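Local coordinates for StAR-related lipid transfer protein 5 (Homo sapiens, PDB 2R55), which probably binds cholesterol or other sterols and may carry them or related lipids from place to place inside the cell, at residues T121-A124 with A125-I129; G200-Q204 with N205-S209; A220-Q223 with K224-Q228. All coordinates share one frame; numbering follows the deposited sequence.

Interaction 1: T121-A124 with A125-I129; sequences TPSA and AMKLI
A124 and I129 meet flank to flank across the mouth of a tight turn, the methyl of A124 lying 3.9 Å from I129 CB. The branched chain adds a second touch through its tip: with CG1 anti to the carbonyl carbon (chi1 -57°) and CD1 extended beyond it, I129 CD1 ends 4.0 Å from A124 CB. Two backbone bonds fix this pairing. A124 N donates a hydrogen bond to I129 O at 2.8 Å, and I129 N returns one to A124 O at 3.0 Å. I129 O is further approached by S123 CA at 3.2 Å in a C-H...O contact.

Between these anchors the chain reverses in a type I' turn from A125 to L128, closed by L128 N to A125 O at 3.1 Å. Both central residues, M126 and K127, have positive phi, and both are exposed. The apolar pair instead meets helix 204-227: A124 touches F210, and I129 touches F210 and V206.

Opposite A124 the chain spends two residues, L128 and I129, where a regular ladder would spend one: a classic beta bulge, beside the single antiparallel hydrogen-bonded pair of A124 and I129. The bulged hairpin-like turn belongs to the loop joining strands 114-120 and 132-142, the position of the omega loop that in START domains lies beside the C-terminal helix over the lipid cavity.

Interaction 2: G200-Q204 with N205-S209; sequences GYLPQ and NVVDS
D208 N donates to Q204 O at 2.8 Å with a nearly straight N-H...O angle of 166°, an i to i+4 bond in the opening turn of helix 204-227, where P203 holds the N-cap position. L202, just before the cap, turns over this turn: its CD1 rests 3.9 Å from V207 CG2, the two side chains crossing at about a right angle. V207 has CG1 anti to the backbone N (chi1 176°), which leaves CG2 on the side facing the incoming chain, where it also lies 3.6 Å from P203 O. More loosely, P203 CB stands 4.3 Å from V206 CG2.

On another flank the bent chain of Q204 brings NE2 to 3.3 Å from D208 OD1. The amide and carboxylate planes stand 85° apart and the N-H does not point well at the oxygen, so the pair is close but not hydrogen-bonded. D208 also touches N67 and Y69 of strand 67-75; an alanine here would probably leave the Q204 amide without the carboxylate beside it and thin the contact with that strand.

At N205 O two donors converge from opposite faces of its plane, S209 N and S209 OG, the hydroxyl at 2.6 Å. The chemistry divides: aliphatic groups pack the loop on the helix start, while the negative charge of D208, in the first turns, is likely to be favoured by the helix dipole.

Interaction 3: A220-Q223 with K224-Q228; sequences ANLQ and KAVKQ
V226 packs back against the preceding turn of helix 204-227, over L222 and Q223. Its CB sits 3.4 Å from Q223 O, so the branch point rests against a backbone carbonyl. From there the methyls part: CG1, anti to the backbone N (chi1 159°), is only grazing Q223 O at 4.2 Å, whereas CG2 lies 3.6 Å from L222 O and reaches L222 CD1 at 4.5 Å, a loose aliphatic touch. Both L222 and V226 also contact V75 of strand 67-75, and A225 joins L222 and N221 in touching W97.

The carbonyls that V226 rests on are themselves engaged in the helix ladder. L222 O accepts from V226 N at 3.1 Å, and Q223 O from K227 N at 2.9 Å. K227 CG folds to 3.4 Å from Q223 O before its chain leads away. One turn on from K224, Q228 NE2 makes a weak bond of 3.1 Å to K224 O, a side-chain supplement to the backbone bond there.

Two chemistries therefore share one helix: L222, A225 and V226 turn apolar surface inward to strand and helices, while the lysine ammonium groups, on exposed residues, are likely to remain hydrated.

In the fold
The contacts follow in series along the chain: interaction 1 in the loop between strands 114-120 and 132-142, interaction 2 at the start of helix 204-227, interaction 3 near that helix's end. Interactions 1 and 2 have centres about 11 Å apart and touch, I129 and L128 packing on V206 and L202, so the bulged turn lies against the helix's first turn. Interaction 3 stands about 29 Å from interaction 2, centre to centre, and touches neither. In the helix-grip fold of START domains the C-terminal helix covers the lipid cavity; 121-129 and 200-209 meet at the start of that helix, consistent with an entrance region, while 220-228 packs near its other end against W97 and V75.

Interaction 1: T121-A124 with A125-I129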
loop_
_atom_site.group_PDB
_atom_site.type_symbol
_atom_site.label_atom_id
_atom_site.label_comp_id
_atom_site.label_asym_id
_atom_site.label_seq_id
_atom_site.Cartn_x
_atom_site.Cartn_y
_atom_site.Cartn_z
ATOM N N THR A 121 7.492 -8.600 4.497
ATOM C CA THR A 121 8.498 -7.741 3.884
ATOM C C THR A 121 9.838 -8.393 4.175
ATOM O O THR A 121 9.955 -9.150 5.140
ATOM C CB THR A 121 8.483 -6.288 4.484
ATOM O OG1 THR A 121 8.808 -6.326 5.886
ATOM C CG2 THR A 121 7.130 -5.629 4.293
ATOM N N PRO A 122 10.858 -8.123 3.347
ATOM C CA PRO A 122 12.134 -8.718 3.705
ATOM C C PRO A 122 12.909 -7.688 4.510
ATOM O O PRO A 122 12.340 -6.663 4.862
ATOM C CB PRO A 122 12.786 -8.953 2.347
ATOM C CG PRO A 122 12.241 -7.806 1.474
ATOM C CD PRO A 122 10.952 -7.326 2.107
ATOM N N SER A 123 14.178 -7.967 4.799
ATOM C CA SER A 123 15.107 -6.986 5.347
ATOM C C SER A 123 15.235 -5.734 4.479
ATOM O O SER A 123 14.990 -5.772 3.278
ATOM C CB SER A 123 16.491 -7.608 5.516
ATOM O OG SER A 123 16.588 -8.262 6.763
ATOM N N ALA A 124 15.633 -4.630 5.107
ATOM C CA ALA A 124 15.803 -3.365 4.418
ATOM C C ALA A 124 16.861 -2.506 5.109
ATOM O O ALA A 124 17.297 -2.805 6.238
ATOM C CB ALA A 124 14.485 -2.629 4.362
ATOM N N ALA A 125 17.259 -1.440 4.408
ATOM C CA ALA A 125 18.281 -0.489 4.858
ATOM C C ALA A 125 19.493 -1.145 5.525
ATOM O O ALA A 125 19.784 -0.895 6.697
ATOM C CB ALA A 125 17.661 0.569 5.769
ATOM N N MET A 126 20.187 -1.992 4.768
ATOM C CA MET A 126 21.457 -2.567 5.210
ATOM C C MET A 126 21.246 -3.513 6.394
ATOM O O MET A 126 22.055 -3.566 7.333
ATOM C CB MET A 126 22.452 -1.449 5.559
ATOM C CG MET A 126 22.972 -0.654 4.371
ATOM S SD MET A 126 24.183 -1.588 3.408
ATOM C CE MET A 126 25.406 -2.082 4.635
ATOM N N LYS A 127 20.149 -4.260 6.333
ATOM C CA LYS A 127 19.710 -5.158 7.410
ATOM C C LYS A 127 19.363 -4.457 8.750
ATOM O O LYS A 127 19.144 -5.137 9.754
ATOM C CB LYS A 127 20.687 -6.336 7.594
ATOM C CG LYS A 127 20.802 -7.242 6.359
ATOM C CD LYS A 127 21.655 -8.507 6.554
ATOM C CE LYS A 127 23.157 -8.223 6.619
ATOM N NZ LYS A 127 23.645 -7.457 5.443
ATOM N N LEU A 128 19.291 -3.119 8.759
ATOM C CA LEU A 128 18.839 -2.345 9.939
ATOM C C LEU A 128 17.341 -2.511 10.188
ATOM O O LEU A 128 16.871 -2.407 11.337
ATOM C CB LEU A 128 19.164 -0.842 9.811
ATOM C CG LEU A 128 20.621 -0.353 9.865
ATOM C CD1 LEU A 128 20.749 1.081 9.335
ATOM C CD2 LEU A 128 21.191 -0.439 11.266
ATOM N N ILE A 129 16.594 -2.746 9.109
ATOM C CA ILE A 129 15.185 -3.054 9.231
ATOM C C ILE A 129 15.040 -4.526 8.967
ATOM O O ILE A 129 15.060 -4.945 7.813
ATOM C CB ILE A 129 14.302 -2.248 8.246
ATOM C CG1 ILE A 129 14.529 -0.752 8.448
ATOM C CG2 ILE A 129 12.824 -2.596 8.442
ATOM C CD1 ILE A 129 14.151 0.075 7.281
#

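Interaction 2: G200-Q204 with N205-S209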
loop_
_atom_site.group_PDB
_atom_site.type_symbol
_atom_site.label_atom_id
_atom_site.label_comp_id
_atom_site.label_asym_id
_atom_site.label_seq_id
_atom_site.Cartn_x
_atom_site.Cartn_y
_atom_site.Cartn_z
ATOM N N GLY A 200 8.480 -2.374 16.210
ATOM C CA GLY A 200 9.747 -2.850 16.782
ATOM C C GLY A 200 10.473 -1.714 17.484
ATOM O O GLY A 200 9.852 -0.912 18.163
ATOM N N TYR A 201 11.781 -1.620 17.278
ATOM C CA TYR A 201 12.624 -0.681 18.016
ATOM C C TYR A 201 13.571 0.077 17.102
ATOM O O TYR A 201 14.776 -0.152 17.128
ATOM C CB TYR A 201 13.415 -1.434 19.094
ATOM C CG TYR A 201 12.539 -2.090 20.130
ATOM C CD1 TYR A 201 12.034 -3.382 19.932
ATOM C CD2 TYR A 201 12.194 -1.417 21.303
ATOM C CE1 TYR A 201 11.208 -3.990 20.876
ATOM C CE2 TYR A 201 11.380 -2.013 22.260
ATOM C CZ TYR A 201 10.888 -3.300 22.041
ATOM O OH TYR A 201 10.085 -3.893 22.994
ATOM N N LEU A 202 13.027 1.003 16.318
ATOM C CA LEU A 202 13.810 1.648 15.264
ATOM C C LEU A 202 14.020 3.124 15.475
ATOM O O LEU A 202 13.064 3.833 15.742
ATOM C CB LEU A 202 13.145 1.455 13.899
ATOM C CG LEU A 202 13.173 0.053 13.305
ATOM C CD1 LEU A 202 12.487 0.125 11.969
ATOM C CD2 LEU A 202 14.608 -0.526 13.192
ATOM N N PRO A 203 15.269 3.597 15.307
ATOM C CA PRO A 203 15.532 5.037 15.303
ATOM C C PRO A 203 14.729 5.683 14.192
ATOM O O PRO A 203 14.374 4.993 13.239
ATOM C CB PRO A 203 17.029 5.123 14.974
ATOM C CG PRO A 203 17.598 3.796 15.369
ATOM C CD PRO A 203 16.503 2.807 15.113
ATOM N N GLN A 204 14.440 6.983 14.313
ATOM C CA GLN A 204 13.673 7.694 13.288
ATOM C C GLN A 204 14.397 7.823 11.964
ATOM O O GLN A 204 13.882 7.364 10.954
ATOM C CB GLN A 204 13.197 9.078 13.756
ATOM C CG GLN A 204 11.795 9.121 14.393
ATOM C CD GLN A 204 10.752 8.406 13.577
ATOM O OE1 GLN A 204 10.420 7.249 13.859
ATOM N NE2 GLN A 204 10.231 9.082 12.546
ATOM N N ASN A 205 15.575 8.439 11.950
ATOM C CA ASN A 205 16.213 8.753 10.672
ATOM C C ASN A 205 16.326 7.550 9.732
ATOM O O ASN A 205 16.254 7.693 8.504
ATOM C CB ASN A 205 17.557 9.464 10.862
ATOM C CG ASN A 205 18.564 8.660 11.681
ATOM O OD1 ASN A 205 18.383 7.473 11.972
ATOM N ND2 ASN A 205 19.649 9.323 12.048
ATOM N N VAL A 206 16.484 6.363 10.321
ATOM C CA VAL A 206 16.456 5.116 9.565
ATOM C C VAL A 206 15.153 5.072 8.797
ATOM O O VAL A 206 15.152 5.027 7.568
ATOM C CB VAL A 206 16.582 3.870 10.486
ATOM C CG1 VAL A 206 16.130 2.601 9.763
ATOM C CG2 VAL A 206 18.011 3.722 11.013
ATOM N N VAL A 207 14.050 5.105 9.538
ATOM C CA VAL A 207 12.696 5.064 8.964
ATOM C C VAL A 207 12.455 6.201 7.937
ATOM O O VAL A 207 11.954 5.951 6.829
ATOM C CB VAL A 207 11.614 5.089 10.095
ATOM C CG1 VAL A 207 10.203 5.134 9.517
ATOM C CG2 VAL A 207 11.775 3.894 11.032
ATOM N N ASP A 208 12.840 7.428 8.303
ATOM C CA ASP A 208 12.686 8.593 7.433
ATOM C C ASP A 208 13.420 8.497 6.085
ATOM O O ASP A 208 12.999 9.104 5.099
ATOM C CB ASP A 208 13.062 9.878 8.174
ATOM C CG ASP A 208 11.992 10.329 9.176
ATOM O OD1 ASP A 208 10.962 9.636 9.340
ATOM O OD2 ASP A 208 12.189 11.393 9.805
ATOM N N SER A 209 14.503 7.736 6.026
ATOM C CA SER A 209 15.220 7.563 4.758
ATOM C C SER A 209 14.549 6.504 3.889
ATOM O O SER A 209 14.453 6.649 2.659
ATOM C CB SER A 209 16.682 7.174 5.011
ATOM O OG SER A 209 17.217 7.922 6.087
#

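Interaction 3: A220-Q223 with K224-Q228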
loop_
_atom_site.group_PDB
_atom_site.type_symbol
_atom_site.label_atom_id
_atom_site.label_comp_id
_atom_site.label_asym_id
_atom_site.label_seq_id
_atom_site.Cartn_x
_atom_site.Cartn_y
_atom_site.Cartn_z
ATOM N N ALA A 220 8.992 2.236 -9.788
ATOM C CA ALA A 220 9.972 1.681 -10.717
ATOM C C ALA A 220 9.650 0.206 -10.998
ATOM O O ALA A 220 9.564 -0.196 -12.151
ATOM C CB ALA A 220 11.390 1.853 -10.185
ATOM N N ASN A 221 9.425 -0.578 -9.944
ATOM C CA ASN A 221 9.102 -2.010 -10.072
ATOM C C ASN A 221 7.786 -2.239 -10.784
ATOM O O ASN A 221 7.722 -2.980 -11.760
ATOM C CB ASN A 221 9.033 -2.693 -8.696
ATOM C CG ASN A 221 10.393 -3.024 -8.124
ATOM O OD1 ASN A 221 11.421 -2.929 -8.803
ATOM N ND2 ASN A 221 10.407 -3.425 -6.854
ATOM N N LEU A 222 6.735 -1.601 -10.283
ATOM C CA LEU A 222 5.411 -1.700 -10.890
ATOM C C LEU A 222 5.441 -1.511 -12.413
ATOM O O LEU A 222 4.736 -2.219 -13.134
ATOM C CB LEU A 222 4.454 -0.705 -10.234
ATOM C CG LEU A 222 2.931 -0.768 -10.424
ATOM C CD1 LEU A 222 2.482 0.135 -11.556
ATOM C CD2 LEU A 222 2.405 -2.185 -10.608
ATOM N N GLN A 223 6.259 -0.566 -12.887
ATOM C CA GLN A 223 6.349 -0.253 -14.319
ATOM C C GLN A 223 6.864 -1.435 -15.132
ATOM O O GLN A 223 6.268 -1.805 -16.146
ATOM C CB GLN A 223 7.217 0.988 -14.555
ATOM C CG GLN A 223 6.467 2.309 -14.356
ATOM C CD GLN A 223 7.366 3.440 -13.871
ATOM O OE1 GLN A 223 8.537 3.222 -13.524
ATOM N NE2 GLN A 223 6.819 4.654 -13.839
ATOM N N LYS A 224 7.967 -2.012 -14.662
ATOM C CA LYS A 224 8.588 -3.198 -15.242
ATOM C C LYS A 224 7.587 -4.346 -15.399
ATOM O O LYS A 224 7.590 -5.061 -16.476
ATOM C CB LYS A 224 9.781 -3.625 -14.360
ATOM C CG LYS A 224 10.440 -5.004 -14.658
ATOM C CD LYS A 224 11.235 -5.457 -13.398
ATOM C CE LYS A 224 11.490 -6.968 -13.352
ATOM N NZ LYS A 224 12.703 -7.403 -14.133
ATOM N N ALA A 225 6.741 -4.515 -14.334
ATOM C CA ALA A 225 5.771 -5.615 -14.323
ATOM C C ALA A 225 4.715 -5.416 -15.405
ATOM O O ALA A 225 4.367 -6.354 -16.134
ATOM C CB ALA A 225 5.126 -5.742 -12.967
ATOM N N VAL A 226 4.230 -4.183 -15.508
ATOM C CA VAL A 226 3.314 -3.792 -16.569
ATOM C C VAL A 226 3.912 -4.082 -17.951
ATOM O O VAL A 226 3.277 -4.747 -18.781
ATOM C CB VAL A 226 2.910 -2.306 -16.434
ATOM C CG1 VAL A 226 2.397 -1.756 -17.744
ATOM C CG2 VAL A 226 1.861 -2.146 -15.349
ATOM N N LYS A 227 5.136 -3.602 -18.183
ATOM C CA LYS A 227 5.782 -3.734 -19.492
ATOM C C LYS A 227 5.814 -5.170 -19.984
ATOM O O LYS A 227 5.727 -5.417 -21.184
ATOM C CB LYS A 227 7.199 -3.152 -19.482
ATOM C CG LYS A 227 7.239 -1.628 -19.425
ATOM C CD LYS A 227 8.240 -1.060 -20.434
ATOM C CE LYS A 227 7.858 0.366 -20.851
ATOM N NZ LYS A 227 8.502 0.775 -22.137
ATOM N N GLN A 228 5.914 -6.107 -19.045
ATOM C CA GLN A 228 5.993 -7.533 -19.347
ATOM C C GLN A 228 4.753 -8.095 -20.059
ATOM O O GLN A 228 4.849 -9.102 -20.758
ATOM C CB GLN A 228 6.330 -8.335 -18.079
ATOM C CG GLN A 228 7.809 -8.228 -17.655
ATOM C CD GLN A 228 8.087 -8.802 -16.254
ATOM O OE1 GLN A 228 7.904 -10.113 -16.033
ATOM N NE2 GLN A 228 8.562 -7.817 -15.306
#